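Side-chain contacts in FMN-dependent NADH-azoreductase 1 (Bacillus anthracis, PDB 3U7I), which probably uses FMN and NADH to reduce electrophilic quinones and to reductively cleave aromatic azo compounds to the corresponding amines: residues C[25-30]-C[99-104]; C[165-170]-C[184-189]; C[141-146]-C[211-216]; C[55-60]-C[116-121]. All coordinates share one frame; numbering follows the deposited sequence.

Contact 1. Residues C[25-30]-C[99-104]; sequences KVFKHF and VIVLPL
Phe27 and Phe30 of helix 22-37 lie on Val99 and Val101 of strand 97-103, the middle strand of the five-stranded parallel sheet of a flavodoxin-like fold. Helix and strand run nearly antiparallel, at 159°, and the axes of these short segments come within 9.5 Å. The contact is wholly apolar: two valines one strand repeat apart meet two phenylalanines almost one helical turn apart, and all four are buried. Val99 comes first and serves both rings with different methyls. Its CG2 reaches the far end of the Phe30 ring, 3.7 Å from CE2 of that ring and a little farther from its CZ. Its CG1 approaches Phe27 more loosely, 4.4 Å from CD1 of that ring. Beyond the reach of Val99, the Phe30 ring continues onto Leu145 of strand 143-149 and meets the ring of Tyr34. Ile100 turns to the opposite face of the sheet, where helix 165-177 supplies Leu170 and Phe174. Val101 returns to the helix, with Phe27 roughly perpendicular to it. The side chain of Val101 also lies about 4 Å from that of Ser23, a predicted FMN-binding residue at the start of the same helix, so this packing borders the probable cofactor site. Phe27 has CG anti to the backbone N (chi1 160°), which swings the ring toward the strand. CG2 of Val101 sits 3.8 Å from Phe27 CG and equally near CD1, while Val101 CG1 stays beside the root of the side chain, 4.1 Å from Phe27 CB.

Contact 2. Residues C[165-170]-C[184-189]; sequences YSHKYL and IVRAQG
The first turn of helix 165-177 passes the edge strand 181-187 with His167 nearest Ile184, their CA atoms 7.7 Å apart. His167 carries its side of the contact alone, its imidazole reaching both Ile184 and Arg186. One terminal nitrogen of Arg186, NH2, stands over the centre of one imidazole face, 3.3 Å above the plane. The guanidinium is turned 74° to the ring and so presents its edge, with NH2 3.3 Å from His167 CD2. The arginine chain is extended from CG to NE, which delivers the group across the gap. Its NE pairs with Glu164 in a salt bridge, and that acid lies immediately before the helix. His167 ND1 bonds to Tyr182 OH, which helps fix the rotation of the imidazole that Arg186 covers. Ile184 packs beside the guanidinium, on the same side of the imidazole: its CG2 is 3.7 Å from His167 ND1, its CD1 4.0 Å from His167 CB, and the same CD1 lies over the rim of one guanidinium face. Helix 165-177 makes the crossover from strand 143-149 to strand 181-187, so the contact ties a helix to the strand that directly follows it, in the last beta-alpha-beta unit of this flavodoxin-like sheet.

Contact 3. Residues C[141-146]-C[211-216]; sequences GRRMLV and SRLANK
Leu213 O, in the last turn of helix 195-214, is gripped by both terminal nitrogens of Arg143 from strand 143-149. The stronger bond comes from Arg143 NH2, 2.7 Å from Leu213 O with an N-H...O angle of 157°. A weak second bond runs from Arg143 NH1 to the same oxygen at 3.3 Å. The oxygen lies in the guanidinium plane, but the donor is tilted 30° from the carbonyl plane. The arginine gets there by folding: bends at chi2 (94°) and chi3 bring its guanidinium back over the leucine. CD2 of Leu213 then sits over the centre of one guanidinium face and also touches the root of the chain, 3.6 Å from Arg143 CB, as the two side chains run antiparallel alongside one another. Arg143 NE bonds to Thr97 OG1, so the flat group is held at both ends. Farther along the strand, Leu145 CB lies 4.2 Å from Leu213 CD1, extending the apolar part toward Phe30 and Tyr34 of helix 22-37. A water lies 2.7 Å from Met144 O, probably as donor, and close to Arg212 NH2, too close for that bond to be relied on. Arg212 has firmer partners in Asp181 and Gln183 of the next strand. The positive guanidinium at the carboxyl end of the helix probably suits the partial negative charge there. The helix itself closes with a Schellman motif at Asn215, where Lys216 N returns to Ser211 O, and the contact fastens this terminal helix of the flavodoxin-like fold to the parallel sheet.

Contact 4. Residues C[55-60]-C[116-121]; sequences PMIDKT and YMDNIM
Asn119, near the end of helix 111-120, and Pro55, in the loop ahead of helix 59-68, share the direct hydrogen bond of this contact. Asn119 ND2 donates to Pro55 O at 3.0 Å with an N-H...O angle of 150°. The donor lies in the carbonyl plane on a lone pair, and the oxygen lies close to the amide plane. ND2 also bonds to Asp115 O one turn back, so the amide bridges its own helix and the loop. A water makes the second polar link, accepting from Ile57 N at 2.8 Å and donating to Asp118 OD2 at 2.7 Å. OD1 of Asp118 pairs with Lys114 and accepts from Asn106 ND2 of the second subunit. Within the loop, Asp58 N-caps helix 59-68: its OD1 accepts from Val61 N and, weakly, from Thr60 N. Van der Waals contacts run alongside, aliphatic carbon against polar groups. Ile57 is extended through CG1 to CD1 (chi2 172°), and Ile57 CD1 lies 3.5 Å from Asp118 CG. Pro55 CD rests 3.7 Å from Asn119 OD1. That oxygen is buried without a polar partner, so the proline ring shields it rather than satisfying it. The chemistry is thus uneven: the amide nitrogen and the carboxylate are well supplied, and a lysine, a water and a neighbouring-subunit amide around Asp118 would probably favour its ionised form.

In the fold
Contacts 1, 2 and 3 share one parallel sheet. Strand 143-149 lies between strands 97-103 and 181-187, and probable backbone bonds join them: Ile100 N to Leu145 O at 2.9 Å and Val185 N to Val146 O at 2.8 Å. The helices of contacts 1 and 3 cover one face, and that of contact 2 the other. Contact 2 lies about 11 Å from contact 1 and about 17 Å from contact 3, centre to centre. Contact 4 stands apart, about 23 Å from contacts 1 and 2, yet Met117 touches Tyr169 and Leu170. Contacts 2 and 4 reach the second subunit of the homodimer, whereas contact 1 lies beside the predicted FMN-binding residue Ser23.

Contact 1. Residues C[25-30]-C[99-104]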
loop_
_atom_site.group_PDB
_atom_site.type_symbol
_atom_site.label_atom_id
_atom_site.label_comp_id
_atom_site.label_asym_id
_atom_site.label_seq_id
_atom_site.Cartn_x
_atom_site.Cartn_y
_atom_site.Cartn_z
ATOM N N LYS C 25 19.584 9.026 5.989
ATOM C CA LYS C 25 20.707 9.947 5.797
ATOM C C LYS C 25 20.273 11.200 5.057
ATOM O O LYS C 25 20.593 12.310 5.473
ATOM C CB LYS C 25 21.860 9.291 5.025
ATOM C CG LYS C 25 22.774 8.457 5.884
ATOM C CD LYS C 25 23.981 7.941 5.121
ATOM C CE LYS C 25 24.625 6.796 5.895
ATOM N NZ LYS C 25 26.111 6.726 5.748
ATOM N N VAL C 26 19.557 11.022 3.951
ATOM C CA VAL C 26 19.104 12.159 3.150
ATOM C C VAL C 26 18.138 13.058 3.935
ATOM O O VAL C 26 18.219 14.285 3.863
ATOM C CB VAL C 26 18.460 11.688 1.829
ATOM C CG1 VAL C 26 17.952 12.875 1.018
ATOM C CG2 VAL C 26 19.460 10.868 1.021
ATOM N N PHE C 27 17.233 12.437 4.690
ATOM C CA PHE C 27 16.314 13.171 5.559
ATOM C C PHE C 27 17.042 13.984 6.635
ATOM O O PHE C 27 16.696 15.139 6.900
ATOM C CB PHE C 27 15.314 12.219 6.233
ATOM C CG PHE C 27 14.671 12.807 7.457
ATOM C CD1 PHE C 27 13.839 13.912 7.350
ATOM C CD2 PHE C 27 14.919 12.275 8.716
ATOM C CE1 PHE C 27 13.256 14.478 8.468
ATOM C CE2 PHE C 27 14.331 12.833 9.844
ATOM C CZ PHE C 27 13.501 13.941 9.717
ATOM N N LYS C 28 18.035 13.371 7.275
ATOM C CA LYS C 28 18.781 14.057 8.325
ATOM C C LYS C 28 19.561 15.248 7.758
ATOM O O LYS C 28 19.687 16.298 8.400
ATOM C CB LYS C 28 19.702 13.078 9.055
ATOM C CG LYS C 28 18.957 12.049 9.900
ATOM C CD LYS C 28 19.760 10.746 10.005
ATOM C CE LYS C 28 19.997 10.335 11.450
ATOM N NZ LYS C 28 20.766 11.383 12.187
ATOM N N HIS C 29 20.060 15.091 6.538
ATOM C CA HIS C 29 20.708 16.192 5.838
ATOM C C HIS C 29 19.687 17.299 5.563
ATOM O O HIS C 29 19.967 18.477 5.800
ATOM C CB HIS C 29 21.340 15.705 4.534
ATOM C CG HIS C 29 22.266 16.699 3.901
ATOM N ND1 HIS C 29 23.551 16.910 4.351
ATOM C CD2 HIS C 29 22.090 17.540 2.852
ATOM C CE1 HIS C 29 24.126 17.839 3.607
ATOM N NE2 HIS C 29 23.258 18.242 2.695
ATOM N N PHE C 30 18.505 16.913 5.071
ATOM C CA PHE C 30 17.408 17.860 4.886
ATOM C C PHE C 30 17.087 18.612 6.183
ATOM O O PHE C 30 16.993 19.844 6.187
ATOM C CB PHE C 30 16.134 17.175 4.357
ATOM C CG PHE C 30 14.900 18.045 4.458
ATOM C CD1 PHE C 30 14.642 19.027 3.509
ATOM C CD2 PHE C 30 14.018 17.905 5.522
ATOM C CE1 PHE C 30 13.515 19.841 3.613
ATOM C CE2 PHE C 30 12.898 18.719 5.637
ATOM C CZ PHE C 30 12.645 19.685 4.678
ATOM N N VAL C 99 6.740 16.173 5.555
ATOM C CA VAL C 99 7.892 15.468 4.981
ATOM C C VAL C 99 7.734 13.957 5.153
ATOM O O VAL C 99 7.749 13.452 6.279
ATOM C CB VAL C 99 9.250 15.939 5.583
ATOM C CG1 VAL C 99 10.425 15.208 4.906
ATOM C CG2 VAL C 99 9.409 17.453 5.432
ATOM N N ILE C 100 7.576 13.244 4.039
ATOM C CA ILE C 100 7.472 11.786 4.063
ATOM C C ILE C 100 8.805 11.120 3.711
ATOM O O ILE C 100 9.400 11.402 2.670
ATOM C CB ILE C 100 6.352 11.264 3.115
ATOM C CG1 ILE C 100 4.978 11.724 3.618
ATOM C CG2 ILE C 100 6.429 9.726 2.974
ATOM C CD1 ILE C 100 3.798 11.263 2.770
ATOM N N VAL C 101 9.266 10.242 4.598
ATOM C CA VAL C 101 10.501 9.486 4.386
ATOM C C VAL C 101 10.173 7.995 4.219
ATOM O O VAL C 101 9.553 7.383 5.090
ATOM C CB VAL C 101 11.502 9.688 5.562
ATOM C CG1 VAL C 101 12.890 9.118 5.223
ATOM C CG2 VAL C 101 11.590 11.182 5.940
ATOM N N LEU C 102 10.580 7.412 3.100
ATOM C CA LEU C 102 10.301 5.998 2.871
ATOM C C LEU C 102 11.345 5.333 2.003
ATOM O O LEU C 102 11.934 5.974 1.121
ATOM C CB LEU C 102 8.933 5.809 2.210
ATOM C CG LEU C 102 8.821 6.219 0.738
ATOM C CD1 LEU C 102 7.614 5.555 0.074
ATOM C CD2 LEU C 102 8.754 7.740 0.628
ATOM N N PRO C 103 11.595 4.041 2.272
ATOM C CA PRO C 103 12.260 3.162 1.310
ATOM C C PRO C 103 11.199 2.600 0.370
ATOM O O PRO C 103 10.108 2.249 0.823
ATOM C CB PRO C 103 12.833 2.051 2.192
ATOM C CG PRO C 103 11.907 1.972 3.341
ATOM C CD PRO C 103 11.384 3.376 3.572
ATOM N N LEU C 104 11.501 2.550 -0.921
ATOM C CA LEU C 104 10.602 1.938 -1.888
ATOM C C LEU C 104 10.881 0.444 -1.936
ATOM O O LEU C 104 11.959 0.018 -2.379
ATOM C CB LEU C 104 10.797 2.544 -3.282
ATOM C CG LEU C 104 9.901 1.981 -4.387
ATOM C CD1 LEU C 104 8.433 2.184 -4.037
ATOM C CD2 LEU C 104 10.224 2.625 -5.723
#

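Contact 2. Residues C[165-170]-C[184-189]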
loop_
_atom_site.group_PDB
_atom_site.type_symbol
_atom_site.label_atom_id
_atom_site.label_comp_id
_atom_site.label_asym_id
_atom_site.label_seq_id
_atom_site.Cartn_x
_atom_site.Cartn_y
_atom_site.Cartn_z
ATOM N N TYR C 165 4.311 3.196 -7.977
ATOM C CA TYR C 165 3.010 3.482 -7.375
ATOM C C TYR C 165 3.093 4.165 -6.022
ATOM O O TYR C 165 2.144 4.819 -5.606
ATOM C CB TYR C 165 2.131 2.232 -7.321
ATOM C CG TYR C 165 1.700 1.804 -8.698
ATOM C CD1 TYR C 165 0.893 2.634 -9.475
ATOM C CD2 TYR C 165 2.119 0.590 -9.239
ATOM C CE1 TYR C 165 0.505 2.265 -10.745
ATOM C CE2 TYR C 165 1.731 0.212 -10.513
ATOM C CZ TYR C 165 0.918 1.053 -11.254
ATOM O OH TYR C 165 0.529 0.688 -12.521
ATOM N N SER C 166 4.225 4.023 -5.341
ATOM C CA SER C 166 4.475 4.817 -4.146
ATOM C C SER C 166 4.229 6.304 -4.456
ATOM O O SER C 166 3.325 6.931 -3.886
ATOM C CB SER C 166 5.913 4.605 -3.654
ATOM O OG SER C 166 6.863 4.921 -4.663
ATOM N N HIS C 167 5.030 6.845 -5.382
ATOM C CA HIS C 167 4.932 8.238 -5.821
ATOM C C HIS C 167 3.573 8.584 -6.430
ATOM O O HIS C 167 2.956 9.577 -6.057
ATOM C CB HIS C 167 6.058 8.565 -6.816
ATOM C CG HIS C 167 5.819 9.801 -7.626
ATOM N ND1 HIS C 167 5.773 11.063 -7.071
ATOM C CD2 HIS C 167 5.606 9.972 -8.953
ATOM C CE1 HIS C 167 5.549 11.956 -8.018
ATOM N NE2 HIS C 167 5.443 11.318 -9.171
ATOM N N LYS C 168 3.111 7.768 -7.370
ATOM C CA LYS C 168 1.835 8.023 -8.034
ATOM C C LYS C 168 0.701 8.153 -7.019
ATOM O O LYS C 168 -0.089 9.102 -7.066
ATOM C CB LYS C 168 1.536 6.922 -9.063
ATOM C CG LYS C 168 2.445 6.999 -10.275
ATOM C CD LYS C 168 2.099 5.946 -11.312
ATOM C CE LYS C 168 2.784 6.255 -12.642
ATOM N NZ LYS C 168 2.246 5.378 -13.719
ATOM N N TYR C 169 0.643 7.214 -6.085
ATOM C CA TYR C 169 -0.394 7.222 -5.066
ATOM C C TYR C 169 -0.276 8.438 -4.156
ATOM O O TYR C 169 -1.249 9.173 -3.969
ATOM C CB TYR C 169 -0.337 5.940 -4.248
ATOM C CG TYR C 169 -1.329 5.879 -3.119
ATOM C CD1 TYR C 169 -2.669 5.616 -3.365
ATOM C CD2 TYR C 169 -0.928 6.078 -1.807
ATOM C CE1 TYR C 169 -3.583 5.549 -2.335
ATOM C CE2 TYR C 169 -1.835 6.016 -0.767
ATOM C CZ TYR C 169 -3.163 5.750 -1.030
ATOM O OH TYR C 169 -4.077 5.672 0.004
ATOM N N LEU C 170 0.907 8.670 -3.593
ATOM C CA LEU C 170 1.064 9.801 -2.672
ATOM C C LEU C 170 0.721 11.152 -3.305
ATOM O O LEU C 170 -0.024 11.932 -2.714
ATOM C CB LEU C 170 2.460 9.824 -2.031
ATOM C CG LEU C 170 2.749 8.663 -1.074
ATOM C CD1 LEU C 170 4.206 8.654 -0.650
ATOM C CD2 LEU C 170 1.830 8.732 0.139
ATOM N N ILE C 184 9.037 15.335 -4.917
ATOM C CA ILE C 184 9.704 14.117 -4.490
ATOM C C ILE C 184 11.202 14.166 -4.828
ATOM O O ILE C 184 11.604 14.490 -5.956
ATOM C CB ILE C 184 9.037 12.842 -5.064
ATOM C CG1 ILE C 184 9.813 11.604 -4.610
ATOM C CG2 ILE C 184 8.926 12.922 -6.592
ATOM C CD1 ILE C 184 9.080 10.302 -4.798
ATOM N N VAL C 185 12.022 13.874 -3.826
ATOM C CA VAL C 185 13.443 13.681 -4.045
ATOM C C VAL C 185 13.718 12.172 -4.108
ATOM O O VAL C 185 13.423 11.435 -3.165
ATOM C CB VAL C 185 14.274 14.358 -2.948
ATOM C CG1 VAL C 185 15.759 14.028 -3.117
ATOM C CG2 VAL C 185 14.041 15.884 -2.962
ATOM N N ARG C 186 14.253 11.722 -5.239
ATOM C CA ARG C 186 14.530 10.308 -5.456
ATOM C C ARG C 186 16.009 9.984 -5.269
ATOM O O ARG C 186 16.832 10.234 -6.159
ATOM C CB ARG C 186 14.086 9.880 -6.860
ATOM C CG ARG C 186 12.591 9.982 -7.108
ATOM C CD ARG C 186 12.219 9.394 -8.466
ATOM N NE ARG C 186 10.781 9.484 -8.715
ATOM C CZ ARG C 186 10.160 10.598 -9.087
ATOM N NH1 ARG C 186 10.840 11.726 -9.251
ATOM N NH2 ARG C 186 8.854 10.586 -9.293
ATOM N N ALA C 187 16.344 9.429 -4.108
ATOM C CA ALA C 187 17.679 8.897 -3.887
ATOM C C ALA C 187 17.692 7.511 -4.521
ATOM O O ALA C 187 17.735 6.493 -3.826
ATOM C CB ALA C 187 17.982 8.819 -2.411
ATOM N N GLN C 188 17.651 7.490 -5.849
ATOM C CA GLN C 188 17.422 6.270 -6.608
ATOM C C GLN C 188 18.713 5.631 -7.108
ATOM O O GLN C 188 19.772 6.266 -7.135
ATOM C CB GLN C 188 16.519 6.579 -7.801
ATOM C CG GLN C 188 17.056 7.706 -8.676
ATOM C CD GLN C 188 16.136 8.033 -9.836
ATOM O OE1 GLN C 188 15.040 7.482 -9.944
ATOM N NE2 GLN C 188 16.579 8.930 -10.714
ATOM N N GLY C 189 18.609 4.368 -7.518
ATOM C CA GLY C 189 19.735 3.637 -8.063
ATOM C C GLY C 189 20.759 3.206 -7.028
ATOM O O GLY C 189 21.943 3.124 -7.336
#

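Contact 3. Residues C[141-146]-C[211-216]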
loop_
_atom_site.group_PDB
_atom_site.type_symbol
_atom_site.label_atom_id
_atom_site.label_comp_id
_atom_site.label_asym_id
_atom_site.label_seq_id
_atom_site.Cartn_x
_atom_site.Cartn_y
_atom_site.Cartn_z
ATOM N N GLY C 141 -2.863 25.887 0.774
ATOM C CA GLY C 141 -1.460 26.172 0.503
ATOM C C GLY C 141 -0.430 25.375 1.303
ATOM O O GLY C 141 0.693 25.839 1.531
ATOM N N ARG C 142 -0.801 24.171 1.724
ATOM C CA ARG C 142 0.133 23.313 2.433
ATOM C C ARG C 142 1.154 22.739 1.458
ATOM O O ARG C 142 0.942 22.758 0.246
ATOM C CB ARG C 142 -0.612 22.194 3.171
ATOM C CG ARG C 142 -1.726 22.717 4.061
ATOM C CD ARG C 142 -2.504 21.616 4.761
ATOM N NE ARG C 142 -3.645 22.199 5.460
ATOM C CZ ARG C 142 -4.001 21.938 6.716
ATOM N NH1 ARG C 142 -5.063 22.550 7.229
ATOM N NH2 ARG C 142 -3.317 21.074 7.455
ATOM N N ARG C 143 2.260 22.230 1.992
ATOM C CA ARG C 143 3.350 21.734 1.156
ATOM C C ARG C 143 3.779 20.327 1.562
ATOM O O ARG C 143 3.754 19.962 2.736
ATOM C CB ARG C 143 4.562 22.669 1.207
ATOM C CG ARG C 143 4.278 24.113 0.870
ATOM C CD ARG C 143 3.990 24.951 2.130
ATOM N NE ARG C 143 5.070 24.864 3.114
ATOM C CZ ARG C 143 6.139 25.659 3.134
ATOM N NH1 ARG C 143 6.285 26.612 2.218
ATOM N NH2 ARG C 143 7.068 25.498 4.070
HETATM N N MSE C 144 4.198 19.547 0.577
HETATM C CA MSE C 144 4.628 18.178 0.828
HETATM C C MSE C 144 5.944 17.882 0.118
HETATM O O MSE C 144 6.123 18.211 -1.057
HETATM C CB MSE C 144 3.548 17.174 0.396
HETATM C CG MSE C 144 4.049 15.735 0.215
HETATM SE SE MSE C 144 4.405 14.704 1.863
HETATM C CE MSE C 144 2.586 14.621 2.582
ATOM N N LEU C 145 6.863 17.265 0.855
ATOM C CA LEU C 145 8.125 16.785 0.307
ATOM C C LEU C 145 8.234 15.302 0.608
ATOM O O LEU C 145 8.063 14.879 1.751
ATOM C CB LEU C 145 9.312 17.528 0.916
ATOM C CG LEU C 145 10.698 17.037 0.489
ATOM C CD1 LEU C 145 11.001 17.421 -0.964
ATOM C CD2 LEU C 145 11.769 17.583 1.434
ATOM N N VAL C 146 8.504 14.504 -0.419
ATOM C CA VAL C 146 8.697 13.073 -0.226
ATOM C C VAL C 146 10.169 12.729 -0.448
ATOM O O VAL C 146 10.755 13.133 -1.453
ATOM C CB VAL C 146 7.817 12.255 -1.196
ATOM C CG1 VAL C 146 8.114 10.764 -1.060
ATOM C CG2 VAL C 146 6.348 12.538 -0.946
ATOM N N SER C 211 15.641 25.278 1.245
ATOM C CA SER C 211 15.580 26.700 0.905
ATOM C C SER C 211 14.183 27.079 0.431
ATOM O O SER C 211 13.601 28.069 0.888
ATOM C CB SER C 211 16.580 27.035 -0.206
ATOM O OG SER C 211 17.911 26.916 0.249
ATOM N N ARG C 212 13.664 26.297 -0.511
ATOM C CA ARG C 212 12.339 26.537 -1.061
ATOM C C ARG C 212 11.284 26.562 0.044
ATOM O O ARG C 212 10.547 27.544 0.187
ATOM C CB ARG C 212 11.988 25.479 -2.119
ATOM C CG ARG C 212 10.652 25.730 -2.829
ATOM C CD ARG C 212 10.393 24.723 -3.945
ATOM N NE ARG C 212 10.243 23.366 -3.437
ATOM C CZ ARG C 212 9.126 22.886 -2.895
ATOM N NH1 ARG C 212 8.052 23.658 -2.775
ATOM N NH2 ARG C 212 9.089 21.633 -2.462
ATOM N N LEU C 213 11.225 25.492 0.835
ATOM C CA LEU C 213 10.192 25.369 1.863
ATOM C C LEU C 213 10.295 26.456 2.934
ATOM O O LEU C 213 9.281 26.919 3.447
ATOM C CB LEU C 213 10.194 23.969 2.494
ATOM C CG LEU C 213 9.691 22.799 1.630
ATOM C CD1 LEU C 213 9.996 21.458 2.292
ATOM C CD2 LEU C 213 8.197 22.928 1.320
ATOM N N ALA C 214 11.522 26.859 3.257
ATOM C CA ALA C 214 11.761 27.907 4.249
ATOM C C ALA C 214 11.661 29.281 3.608
ATOM O O ALA C 214 11.613 30.301 4.303
ATOM C CB ALA C 214 13.123 27.730 4.890
ATOM N N ASN C 215 11.628 29.291 2.279
ATOM C CA ASN C 215 11.524 30.519 1.502
ATOM C C ASN C 215 12.736 31.431 1.689
ATOM O O ASN C 215 12.611 32.661 1.696
ATOM C CB ASN C 215 10.236 31.267 1.835
ATOM C CG ASN C 215 9.889 32.311 0.797
ATOM O OD1 ASN C 215 10.311 32.219 -0.355
ATOM N ND2 ASN C 215 9.117 33.314 1.199
ATOM N N LYS C 216 13.904 30.810 1.842
ATOM C CA LYS C 216 15.168 31.533 1.985
ATOM C C LYS C 216 16.116 31.174 0.835
ATOM O O LYS C 216 15.969 30.134 0.186
ATOM C CB LYS C 216 15.843 31.190 3.320
ATOM C CG LYS C 216 14.999 31.435 4.559
ATOM C CD LYS C 216 15.085 32.874 5.031
ATOM C CE LYS C 216 14.256 33.096 6.297
ATOM N NZ LYS C 216 14.732 32.301 7.471
HETATM O O HOH W 1 6.852 20.727 -1.749
#

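Contact 4. Residues C[55-60]-C[116-121]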
loop_
_atom_site.group_PDB
_atom_site.type_symbol
_atom_site.label_atom_id
_atom_site.label_comp_id
_atom_site.label_asym_id
_atom_site.label_seq_id
_atom_site.Cartn_x
_atom_site.Cartn_y
_atom_site.Cartn_z
ATOM N N PRO C 55 -2.890 2.961 14.312
ATOM C CA PRO C 55 -3.954 1.954 14.208
ATOM C C PRO C 55 -4.247 1.509 12.773
ATOM O O PRO C 55 -4.387 2.308 11.847
ATOM C CB PRO C 55 -5.168 2.664 14.826
ATOM C CG PRO C 55 -4.559 3.609 15.823
ATOM C CD PRO C 55 -3.299 4.106 15.154
HETATM N N MSE C 56 -4.331 0.200 12.611
HETATM C CA MSE C 56 -4.718 -0.415 11.362
HETATM C C MSE C 56 -6.243 -0.548 11.327
HETATM O O MSE C 56 -6.856 -0.840 12.356
HETATM C CB MSE C 56 -4.086 -1.805 11.318
HETATM C CG MSE C 56 -4.434 -2.611 10.127
HETATM SE SE MSE C 56 -3.718 -4.376 10.398
HETATM C CE MSE C 56 -5.011 -5.047 11.711
ATOM N N ILE C 57 -6.866 -0.349 10.161
ATOM C CA ILE C 57 -8.292 -0.682 10.015
ATOM C C ILE C 57 -8.514 -2.196 10.180
ATOM O O ILE C 57 -8.121 -2.997 9.318
ATOM C CB ILE C 57 -8.891 -0.226 8.645
ATOM C CG1 ILE C 57 -8.868 1.301 8.496
ATOM C CG2 ILE C 57 -10.330 -0.731 8.484
ATOM C CD1 ILE C 57 -9.275 1.784 7.093
ATOM N N ASP C 58 -9.124 -2.590 11.294
ATOM C CA ASP C 58 -9.521 -3.987 11.493
ATOM C C ASP C 58 -11.001 -4.089 11.889
ATOM O O ASP C 58 -11.725 -3.089 11.862
ATOM C CB ASP C 58 -8.618 -4.692 12.527
ATOM C CG ASP C 58 -8.567 -3.962 13.870
ATOM O OD1 ASP C 58 -9.503 -3.192 14.187
ATOM O OD2 ASP C 58 -7.585 -4.156 14.615
ATOM N N LYS C 59 -11.447 -5.295 12.239
ATOM C CA LYS C 59 -12.822 -5.510 12.707
ATOM C C LYS C 59 -13.249 -4.488 13.765
ATOM O O LYS C 59 -14.370 -3.987 13.739
ATOM C CB LYS C 59 -12.993 -6.925 13.280
ATOM C CG LYS C 59 -12.823 -8.042 12.282
ATOM C CD LYS C 59 -13.007 -9.400 12.944
ATOM C CE LYS C 59 -12.446 -10.517 12.073
ATOM N NZ LYS C 59 -12.746 -11.883 12.620
ATOM N N THR C 60 -12.356 -4.189 14.703
ATOM C CA THR C 60 -12.700 -3.295 15.806
ATOM C C THR C 60 -12.905 -1.851 15.350
ATOM O O THR C 60 -13.823 -1.186 15.812
ATOM C CB THR C 60 -11.656 -3.347 16.951
ATOM O OG1 THR C 60 -11.481 -4.699 17.382
ATOM C CG2 THR C 60 -12.117 -2.509 18.137
ATOM N N TYR C 116 -1.344 4.730 7.875
ATOM C CA TYR C 116 -1.340 6.158 8.187
ATOM C C TYR C 116 -2.338 6.899 7.293
ATOM O O TYR C 116 -3.080 7.762 7.769
ATOM C CB TYR C 116 0.068 6.757 8.059
ATOM C CG TYR C 116 0.148 8.210 8.481
ATOM C CD1 TYR C 116 0.221 8.564 9.828
ATOM C CD2 TYR C 116 0.139 9.227 7.534
ATOM C CE1 TYR C 116 0.293 9.911 10.216
ATOM C CE2 TYR C 116 0.202 10.574 7.912
ATOM C CZ TYR C 116 0.283 10.907 9.242
ATOM O OH TYR C 116 0.350 12.243 9.596
HETATM N N MSE C 117 -2.365 6.561 6.006
HETATM C CA MSE C 117 -3.338 7.176 5.107
HETATM C C MSE C 117 -4.743 6.894 5.623
HETATM O O MSE C 117 -5.621 7.746 5.534
HETATM C CB MSE C 117 -3.194 6.668 3.662
HETATM C CG MSE C 117 -1.833 6.945 3.002
HETATM SE SE MSE C 117 -1.364 8.827 2.969
HETATM C CE MSE C 117 -2.931 9.488 1.990
ATOM N N ASP C 118 -4.945 5.701 6.177
ATOM C CA ASP C 118 -6.264 5.303 6.684
ATOM C C ASP C 118 -6.687 6.104 7.936
ATOM O O ASP C 118 -7.879 6.177 8.270
ATOM C CB ASP C 118 -6.330 3.787 6.952
ATOM C CG ASP C 118 -6.261 2.955 5.680
ATOM O OD1 ASP C 118 -6.542 3.493 4.576
ATOM O OD2 ASP C 118 -5.915 1.750 5.783
ATOM N N ASN C 119 -5.706 6.694 8.617
ATOM C CA ASN C 119 -5.943 7.549 9.788
ATOM C C ASN C 119 -6.260 9.005 9.425
ATOM O O ASN C 119 -7.003 9.684 10.137
ATOM C CB ASN C 119 -4.725 7.529 10.715
ATOM C CG ASN C 119 -4.692 6.311 11.622
ATOM O OD1 ASN C 119 -5.062 6.394 12.792
ATOM N ND2 ASN C 119 -4.234 5.175 11.089
ATOM N N ILE C 120 -5.692 9.480 8.314
ATOM C CA ILE C 120 -5.788 10.896 7.955
ATOM C C ILE C 120 -6.778 11.215 6.823
ATOM O O ILE C 120 -7.165 12.373 6.649
ATOM C CB ILE C 120 -4.405 11.482 7.605
ATOM C CG1 ILE C 120 -3.880 10.855 6.312
ATOM C CG2 ILE C 120 -3.425 11.283 8.777
ATOM C CD1 ILE C 120 -2.757 11.620 5.687
HETATM N N MSE C 121 -7.186 10.211 6.047
HETATM C CA MSE C 121 -8.232 10.450 5.040
HETATM C C MSE C 121 -9.603 10.158 5.632
HETATM O O MSE C 121 -10.084 9.016 5.585
HETATM C CB MSE C 121 -8.000 9.635 3.767
HETATM C CG MSE C 121 -6.814 10.120 2.955
HETATM SE SE MSE C 121 -6.570 9.058 1.383
HETATM C CE MSE C 121 -8.243 9.498 0.473
HETATM O O HOH W 2 -5.318 0.011 7.804
#